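Local coordinates for protein histone acetyltransferase, ELP3 family (Methanocaldococcus infernus, PDB 6IA8) that uses acetyl-CoA and S-adenosyl-L-methionine to form carboxymethyluridine at the wobble uridine, position 34, of tRNAs, at residues 173-178 with 494-499; 300-305 with 344-349; 378-381 with 385-388. One frame throughout, in Å; residues are numbered along the deposited sequence.

Interaction 1 of 3, residues 173-178 with 494-499; sequences EAQKIN and SGIGVR
I496 meets Q175 and N178 with its two branches divided between them. With CG2 anti to the backbone N (chi1 -63° as measured to CG1), the short branch reaches the helix backbone: CG2 lies 3.2 Å from the carbonyl oxygen Q175 O, a tight approach, and 3.8 Å from N178 OD1. The longer branch ends at CD1, which packs 3.8 Å from Q175 CG and 4.1 Å from Q175 NE2. Both polar side chains cross the isoleucine at about a right angle, Q175 touching it with CG and N178 with OD1 and CB. Q175 runs extended beyond CG and its NE2 is bound to K207 O; N178 has OD1 bound to C185 N and ND2 to H183 O and N164 OD1. These outside bonds probably hold both amides in place beside I496. The contact is a domain interface: helix 171-178 of the radical SAM region receives the loop between strand 489-492 and helix 499-504 of the GNAT acetyltransferase domain. Cutting I496 back to an alanine would remove CG2 and CD1 and is likely to open a gap beside Q175 CG and N178 CB where the two domains meet. At the start of helix 499-504, R499 lays one face of its guanidinium near I496 CA, which sits 4.0 Å above the plane and toward its rim, while NH1 forms a salt bridge with E179. G497 adds a backbone hydrogen bond to C185.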
loop_
_atom_site.group_PDB
_atom_site.type_symbol
_atom_site.label_atom_id
_atom_site.label_comp_id
_atom_site.label_asym_id
_atom_site.label_seq_id
_atom_site.Cartn_x
_atom_site.Cartn_y
_atom_site.Cartn_z
ATOM N N GLU A 173 22.171 -5.752 11.520
ATOM C CA GLU A 173 23.114 -6.369 10.597
ATOM C C GLU A 173 22.400 -6.986 9.398
ATOM O O GLU A 173 22.895 -6.888 8.269
ATOM C CB GLU A 173 23.957 -7.424 11.298
ATOM C CG GLU A 173 25.056 -7.961 10.387
ATOM C CD GLU A 173 25.779 -9.176 10.962
ATOM O OE1 GLU A 173 26.822 -9.565 10.401
ATOM O OE2 GLU A 173 25.292 -9.736 11.957
ATOM N N ALA A 174 21.256 -7.648 9.628
ATOM C CA ALA A 174 20.480 -8.217 8.527
ATOM C C ALA A 174 20.017 -7.126 7.562
ATOM O O ALA A 174 19.975 -7.325 6.336
ATOM C CB ALA A 174 19.279 -8.976 9.090
ATOM N N GLN A 175 19.632 -5.971 8.099
ATOM C CA GLN A 175 19.222 -4.870 7.231
ATOM C C GLN A 175 20.395 -4.400 6.376
ATOM O O GLN A 175 20.261 -4.206 5.161
ATOM C CB GLN A 175 18.661 -3.721 8.078
ATOM C CG GLN A 175 17.332 -4.044 8.707
ATOM C CD GLN A 175 16.897 -3.028 9.749
ATOM O OE1 GLN A 175 17.742 -2.427 10.391
ATOM N NE2 GLN A 175 15.577 -2.861 9.946
ATOM N N LYS A 176 21.571 -4.255 6.990
ATOM C CA LYS A 176 22.736 -3.772 6.259
ATOM C C LYS A 176 23.117 -4.758 5.173
ATOM O O LYS A 176 23.390 -4.370 4.032
ATOM C CB LYS A 176 23.900 -3.552 7.221
ATOM C CG LYS A 176 25.154 -3.000 6.588
ATOM N N ILE A 177 23.132 -6.048 5.514
ATOM C CA ILE A 177 23.442 -7.070 4.522
ATOM C C ILE A 177 22.448 -7.008 3.367
ATOM O O ILE A 177 22.825 -7.138 2.196
ATOM C CB ILE A 177 23.445 -8.462 5.174
ATOM C CG1 ILE A 177 24.603 -8.576 6.171
ATOM C CG2 ILE A 177 23.490 -9.541 4.086
ATOM C CD1 ILE A 177 24.520 -9.811 7.066
ATOM N N ASN A 178 21.159 -6.827 3.680
ATOM C CA ASN A 178 20.127 -6.879 2.648
ATOM C C ASN A 178 20.256 -5.735 1.642
ATOM O O ASN A 178 19.771 -5.858 0.515
ATOM C CB ASN A 178 18.737 -6.855 3.291
ATOM C CG ASN A 178 17.643 -7.101 2.299
ATOM O OD1 ASN A 178 16.939 -6.204 1.908
ATOM N ND2 ASN A 178 17.508 -8.330 1.878
ATOM N N SER A 494 12.699 5.149 2.377
ATOM C CA SER A 494 13.318 4.214 1.451
ATOM C C SER A 494 13.207 2.809 2.007
ATOM O O SER A 494 13.481 2.592 3.190
ATOM C CB SER A 494 14.805 4.558 1.250
ATOM O OG SER A 494 15.497 3.570 0.493
ATOM N N GLY A 495 12.866 1.852 1.153
ATOM C CA GLY A 495 13.021 0.463 1.533
ATOM C C GLY A 495 14.480 0.141 1.804
ATOM O O GLY A 495 15.396 0.798 1.288
ATOM N N ILE A 496 14.695 -0.875 2.642
ATOM C CA ILE A 496 16.057 -1.285 2.975
ATOM C C ILE A 496 16.861 -1.519 1.700
ATOM O O ILE A 496 18.003 -1.061 1.573
ATOM C CB ILE A 496 16.028 -2.537 3.869
ATOM C CG1 ILE A 496 15.326 -2.205 5.193
ATOM C CG2 ILE A 496 17.430 -3.069 4.086
ATOM C CD1 ILE A 496 14.777 -3.436 5.935
ATOM N N GLY A 497 16.275 -2.237 0.733
ATOM C CA GLY A 497 16.975 -2.592 -0.479
ATOM C C GLY A 497 17.004 -1.526 -1.548
ATOM O O GLY A 497 17.505 -1.777 -2.646
ATOM N N VAL A 498 16.501 -0.334 -1.252
ATOM C CA VAL A 498 16.506 0.787 -2.189
ATOM C C VAL A 498 17.456 1.901 -1.749
ATOM O O VAL A 498 17.656 2.869 -2.505
ATOM C CB VAL A 498 15.082 1.361 -2.373
ATOM C CG1 VAL A 498 15.029 2.316 -3.568
ATOM C CG2 VAL A 498 14.057 0.270 -2.511
ATOM N N ARG A 499 18.024 1.816 -0.548
ATOM C CA ARG A 499 18.878 2.888 -0.057
ATOM C C ARG A 499 19.996 3.179 -1.046
ATOM O O ARG A 499 20.351 4.342 -1.274
ATOM C CB ARG A 499 19.431 2.499 1.318
ATOM C CG ARG A 499 18.324 2.419 2.390
ATOM C CD ARG A 499 18.833 1.881 3.723
ATOM N NE ARG A 499 17.797 1.927 4.750
ATOM C CZ ARG A 499 17.807 1.205 5.867
ATOM N NH1 ARG A 499 18.804 0.366 6.110
ATOM N NH2 ARG A 499 16.810 1.312 6.737
#

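Interaction 2 of 3, residues 300-305 with 344-349; sequences EMWKRG and IVDGVK
D346 OD2 accepts a hydrogen bond from W302 NE1 at 3.1 Å, clearly bent, with an N-H...O angle of 136°. The oxygen uses its anti lone pair, on the side away from OD1, and lies tilted out of the indole plane. Ring and carboxylate are turned steeply against each other, their planes 74° apart. The second oxygen, OD1, is held from within its own segment by G347 N at 2.8 Å, a donor that comes from above the carboxylate plane; the carboxylate is thus gripped at both oxygens, which should restrain its rotation. Next to this bond, V345 lays CG1 over one face of the six-membered ring, 3.8 Å from the centroid of the W302 ring, a CH-pi contact. The methyl is displaced toward the rim, as its closest ring atom indicates: V345 CG1 to W302 CH2 is 3.5 Å. W302 reaches both partners because its CG stands anti to the backbone N (chi1 174°), carrying the indole out from the helix toward the strand. V345 and D346 both face V292 in a classic beta bulge, which helps explain how two consecutive residues can address the same indole. The contact therefore joins the last turn of helix 297-303, closed by a Schellman motif at G305, to strand 344-346, whose antiparallel partner, strand 292-293, also touches W302 through V292.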
loop_
_atom_site.group_PDB
_atom_site.type_symbol
_atom_site.label_atom_id
_atom_site.label_comp_id
_atom_site.label_asym_id
_atom_site.label_seq_id
_atom_site.Cartn_x
_atom_site.Cartn_y
_atom_site.Cartn_z
ATOM N N GLU A 300 -22.210 -14.371 14.788
ATOM C CA GLU A 300 -23.221 -14.305 15.840
ATOM C C GLU A 300 -24.338 -13.335 15.454
ATOM O O GLU A 300 -25.525 -13.660 15.558
ATOM C CB GLU A 300 -22.577 -13.894 17.165
ATOM C CG GLU A 300 -21.721 -14.975 17.809
ATOM C CD GLU A 300 -22.506 -16.249 18.103
ATOM O OE1 GLU A 300 -22.483 -17.176 17.268
ATOM O OE2 GLU A 300 -23.159 -16.319 19.165
ATOM N N MET A 301 -23.969 -12.148 14.961
ATOM C CA MET A 301 -24.960 -11.176 14.508
ATOM C C MET A 301 -25.830 -11.768 13.411
ATOM O O MET A 301 -27.059 -11.642 13.442
ATOM C CB MET A 301 -24.252 -9.906 14.019
ATOM C CG MET A 301 -23.363 -9.273 15.084
ATOM S SD MET A 301 -22.412 -7.862 14.490
ATOM C CE MET A 301 -23.732 -6.672 14.231
ATOM N N TRP A 302 -25.203 -12.433 12.434
ATOM C CA TRP A 302 -25.956 -13.075 11.362
ATOM C C TRP A 302 -26.917 -14.114 11.918
ATOM O O TRP A 302 -28.063 -14.203 11.473
ATOM C CB TRP A 302 -24.990 -13.703 10.355
ATOM C CG TRP A 302 -25.633 -14.514 9.274
ATOM C CD1 TRP A 302 -26.168 -14.047 8.103
ATOM C CD2 TRP A 302 -25.814 -15.938 9.256
ATOM N NE1 TRP A 302 -26.656 -15.092 7.355
ATOM C CE2 TRP A 302 -26.441 -16.264 8.032
ATOM C CE3 TRP A 302 -25.483 -16.970 10.139
ATOM C CZ2 TRP A 302 -26.757 -17.572 7.683
ATOM C CZ3 TRP A 302 -25.798 -18.268 9.788
ATOM C CH2 TRP A 302 -26.433 -18.558 8.575
ATOM N N LYS A 303 -26.472 -14.884 12.912
ATOM C CA LYS A 303 -27.303 -15.921 13.505
ATOM C C LYS A 303 -28.535 -15.311 14.156
ATOM O O LYS A 303 -29.627 -15.892 14.111
ATOM C CB LYS A 303 -26.452 -16.697 14.518
ATOM C CG LYS A 303 -27.125 -17.830 15.253
ATOM C CD LYS A 303 -26.122 -18.515 16.197
ATOM N N ARG A 304 -28.382 -14.138 14.774
ATOM C CA ARG A 304 -29.504 -13.512 15.463
ATOM C C ARG A 304 -30.478 -12.828 14.509
ATOM O O ARG A 304 -31.493 -12.291 14.966
ATOM C CB ARG A 304 -29.022 -12.447 16.455
ATOM C CG ARG A 304 -27.978 -12.840 17.460
ATOM C CD ARG A 304 -27.378 -11.547 18.036
ATOM N NE ARG A 304 -26.041 -11.712 18.596
ATOM C CZ ARG A 304 -25.180 -10.715 18.763
ATOM N NH1 ARG A 304 -25.510 -9.481 18.396
ATOM N NH2 ARG A 304 -23.983 -10.953 19.281
ATOM N N GLY A 305 -30.161 -12.752 13.218
ATOM C CA GLY A 305 -30.990 -11.990 12.310
ATOM C C GLY A 305 -30.681 -10.513 12.279
ATOM O O GLY A 305 -31.513 -9.723 11.822
ATOM N N ILE A 344 -17.241 -19.489 3.756
ATOM C CA ILE A 344 -18.144 -18.344 3.738
ATOM C C ILE A 344 -19.557 -18.859 3.988
ATOM O O ILE A 344 -20.149 -19.518 3.130
ATOM C CB ILE A 344 -18.056 -17.583 2.411
ATOM C CG1 ILE A 344 -16.629 -17.069 2.196
ATOM C CG2 ILE A 344 -19.055 -16.442 2.385
ATOM C CD1 ILE A 344 -16.388 -16.457 0.829
ATOM N N VAL A 345 -20.104 -18.559 5.167
ATOM C CA VAL A 345 -21.476 -18.952 5.474
ATOM C C VAL A 345 -22.459 -18.149 4.635
ATOM O O VAL A 345 -23.453 -18.687 4.133
ATOM C CB VAL A 345 -21.751 -18.778 6.979
ATOM C CG1 VAL A 345 -23.206 -19.081 7.289
ATOM C CG2 VAL A 345 -20.814 -19.660 7.796
ATOM N N ASP A 346 -22.211 -16.848 4.489
ATOM C CA ASP A 346 -23.081 -15.970 3.727
ATOM C C ASP A 346 -22.255 -14.777 3.259
ATOM O O ASP A 346 -21.283 -14.370 3.913
ATOM C CB ASP A 346 -24.294 -15.528 4.563
ATOM C CG ASP A 346 -25.427 -14.967 3.711
ATOM O OD1 ASP A 346 -25.318 -14.978 2.468
ATOM O OD2 ASP A 346 -26.430 -14.509 4.293
ATOM N N GLY A 347 -22.670 -14.212 2.134
ATOM C CA GLY A 347 -21.944 -13.125 1.509
ATOM C C GLY A 347 -21.444 -13.510 0.129
ATOM O O GLY A 347 -21.708 -14.597 -0.379
ATOM N N VAL A 348 -20.697 -12.585 -0.475
ATOM C CA VAL A 348 -20.164 -12.843 -1.810
ATOM C C VAL A 348 -19.213 -14.031 -1.756
ATOM O O VAL A 348 -18.217 -14.016 -1.026
ATOM C CB VAL A 348 -19.469 -11.595 -2.364
ATOM C CG1 VAL A 348 -18.759 -11.910 -3.664
ATOM C CG2 VAL A 348 -20.485 -10.484 -2.556
ATOM N N LYS A 349 -19.490 -15.050 -2.568
ATOM C CA LYS A 349 -18.655 -16.240 -2.633
ATOM C C LYS A 349 -17.867 -16.356 -3.927
ATOM O O LYS A 349 -16.831 -17.026 -3.937
ATOM C CB LYS A 349 -19.510 -17.509 -2.482
ATOM C CG LYS A 349 -20.474 -17.498 -1.311
ATOM C CD LYS A 349 -21.380 -18.734 -1.332
#

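Interaction 3 of 3, residues 378-381 with 385-388; sequences HVYY and ILPD
I385 opens a loop that folds back against the helix it has just left, resting on V379 and Y380. Here, in the N-acetyltransferase (GNAT) domain, the chain leaves helix 376-383 and doubles back along its last turns before entering strand 392-401. The side chain of I385 starts away from the helix, yet CG1, placed between the backbone N and the carbonyl carbon (chi1 62°), lies 3.8 Å from V379 CG1, and the two side chains approach at a slant. V379 and I385 also both touch I418, so strand 418-427 packs against a residue of each segment. The carbonyl of I385 points back to the helix: its O lies 3.5 Å from Y380 CA in a CA-H...O contact with an angle at H of 130°, and at the edge of the tyrosine ring, in its plane, 3.7 Å from Y380 CD1. No conventional hydrogen bond spans the two segments, and this oxygen supplies the polar part of their contact. L386 follows, with CG anti to its carbonyl carbon (chi1 -67°), which lets the leucine lean toward the tyrosine: L386 CD2 packs 3.8 Å from Y380 CD1 and 4.0 Å from Y380 CG. The far end of that ring is held by the hydrogen bond of Y380 OH with I459 N. P387 then packs on I418, I420 and W464. At D388 the backbone N bonds D413 OD2, and OD1 takes the backbone N of E390.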
loop_
_atom_site.group_PDB
_atom_site.type_symbol
_atom_site.label_atom_id
_atom_site.label_comp_id
_atom_site.label_asym_id
_atom_site.label_seq_id
_atom_site.Cartn_x
_atom_site.Cartn_y
_atom_site.Cartn_z
ATOM N N HIS A 378 -0.642 -2.588 -16.488
ATOM C CA HIS A 378 -2.046 -2.969 -16.514
ATOM C C HIS A 378 -2.720 -2.542 -17.815
ATOM O O HIS A 378 -3.532 -3.288 -18.380
ATOM C CB HIS A 378 -2.768 -2.359 -15.319
ATOM C CG HIS A 378 -4.130 -2.930 -15.085
ATOM N ND1 HIS A 378 -5.288 -2.223 -15.335
ATOM C CD2 HIS A 378 -4.523 -4.133 -14.597
ATOM C CE1 HIS A 378 -6.334 -2.966 -15.020
ATOM N NE2 HIS A 378 -5.897 -4.128 -14.566
ATOM N N VAL A 379 -2.413 -1.343 -18.301
ATOM C CA VAL A 379 -3.014 -0.888 -19.551
ATOM C C VAL A 379 -2.584 -1.765 -20.716
ATOM O O VAL A 379 -3.379 -2.046 -21.617
ATOM C CB VAL A 379 -2.666 0.584 -19.816
ATOM C CG1 VAL A 379 -3.077 0.978 -21.230
ATOM C CG2 VAL A 379 -3.357 1.485 -18.775
ATOM N N TYR A 380 -1.307 -2.149 -20.764
ATOM C CA TYR A 380 -0.863 -3.016 -21.850
ATOM C C TYR A 380 -1.570 -4.367 -21.788
ATOM O O TYR A 380 -2.025 -4.896 -22.809
ATOM C CB TYR A 380 0.659 -3.196 -21.802
ATOM C CG TYR A 380 1.127 -4.105 -22.886
ATOM C CD1 TYR A 380 0.980 -3.749 -24.219
ATOM C CD2 TYR A 380 1.680 -5.338 -22.594
ATOM C CE1 TYR A 380 1.382 -4.599 -25.236
ATOM C CE2 TYR A 380 2.096 -6.193 -23.619
ATOM C CZ TYR A 380 1.938 -5.802 -24.935
ATOM O OH TYR A 380 2.323 -6.616 -25.968
ATOM N N TYR A 381 -1.681 -4.939 -20.595
ATOM C CA TYR A 381 -2.371 -6.225 -20.436
ATOM C C TYR A 381 -3.862 -6.140 -20.793
ATOM O O TYR A 381 -4.416 -7.046 -21.440
ATOM C CB TYR A 381 -2.193 -6.721 -18.993
ATOM C CG TYR A 381 -3.171 -7.797 -18.567
ATOM C CD1 TYR A 381 -2.951 -9.127 -18.891
ATOM C CD2 TYR A 381 -4.309 -7.482 -17.833
ATOM C CE1 TYR A 381 -3.837 -10.113 -18.505
ATOM C CE2 TYR A 381 -5.204 -8.462 -17.445
ATOM C CZ TYR A 381 -4.961 -9.778 -17.783
ATOM O OH TYR A 381 -5.844 -10.759 -17.399
ATOM N N ILE A 385 -1.985 -1.530 -25.545
ATOM C CA ILE A 385 -1.308 -0.332 -26.025
ATOM C C ILE A 385 -0.247 0.108 -25.025
ATOM O O ILE A 385 -0.272 -0.236 -23.850
ATOM C CB ILE A 385 -2.303 0.812 -26.286
ATOM C CG1 ILE A 385 -3.000 1.211 -24.975
ATOM C CG2 ILE A 385 -3.344 0.416 -27.347
ATOM C CD1 ILE A 385 -3.895 2.475 -25.104
ATOM N N LEU A 386 0.670 0.924 -25.496
ATOM C CA LEU A 386 1.812 1.378 -24.726
ATOM C C LEU A 386 1.860 2.894 -24.779
ATOM O O LEU A 386 1.283 3.514 -25.678
ATOM C CB LEU A 386 3.132 0.812 -25.278
ATOM C CG LEU A 386 3.318 -0.702 -25.149
ATOM C CD1 LEU A 386 4.433 -1.169 -26.065
ATOM C CD2 LEU A 386 3.613 -1.109 -23.728
ATOM N N PRO A 387 2.604 3.515 -23.879
ATOM C CA PRO A 387 2.672 4.984 -23.864
ATOM C C PRO A 387 3.163 5.564 -25.181
ATOM O O PRO A 387 4.057 5.025 -25.827
ATOM C CB PRO A 387 3.666 5.278 -22.747
ATOM C CG PRO A 387 3.533 4.112 -21.805
ATOM C CD PRO A 387 3.280 2.894 -22.727
ATOM N N ASP A 388 2.552 6.665 -25.577
ATOM C CA ASP A 388 2.929 7.399 -26.779
ATOM C C ASP A 388 3.936 8.471 -26.372
ATOM O O ASP A 388 3.543 9.461 -25.746
ATOM C CB ASP A 388 1.696 8.037 -27.407
ATOM C CG ASP A 388 2.008 8.850 -28.661
ATOM O OD1 ASP A 388 3.199 9.129 -28.942
ATOM O OD2 ASP A 388 1.030 9.199 -29.347
#

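Overall arrangement
From the N terminus, the chain first supplies helix 171-178, whose partner arrives more than 300 residues later; interaction 1 thus closes a very long loop, tying the radical SAM region to the GNAT domain. Both other contacts nest inside that loop. Interaction 2 comes first, closing a loop of 38 residues and tying helix 297-303 to strand 344-346 in the radical SAM C-terminal domain, on the opposite side of the chain's centre from interaction 1 and 44 Å from it, centre to centre. Interaction 3 follows in series within the acetyltransferase domain, three residues separating helix 376-383's segment from the loop toward strand 392-401. None crosses another and none touch: even interactions 2 and 3 stay about 18 Å apart at their nearest atoms.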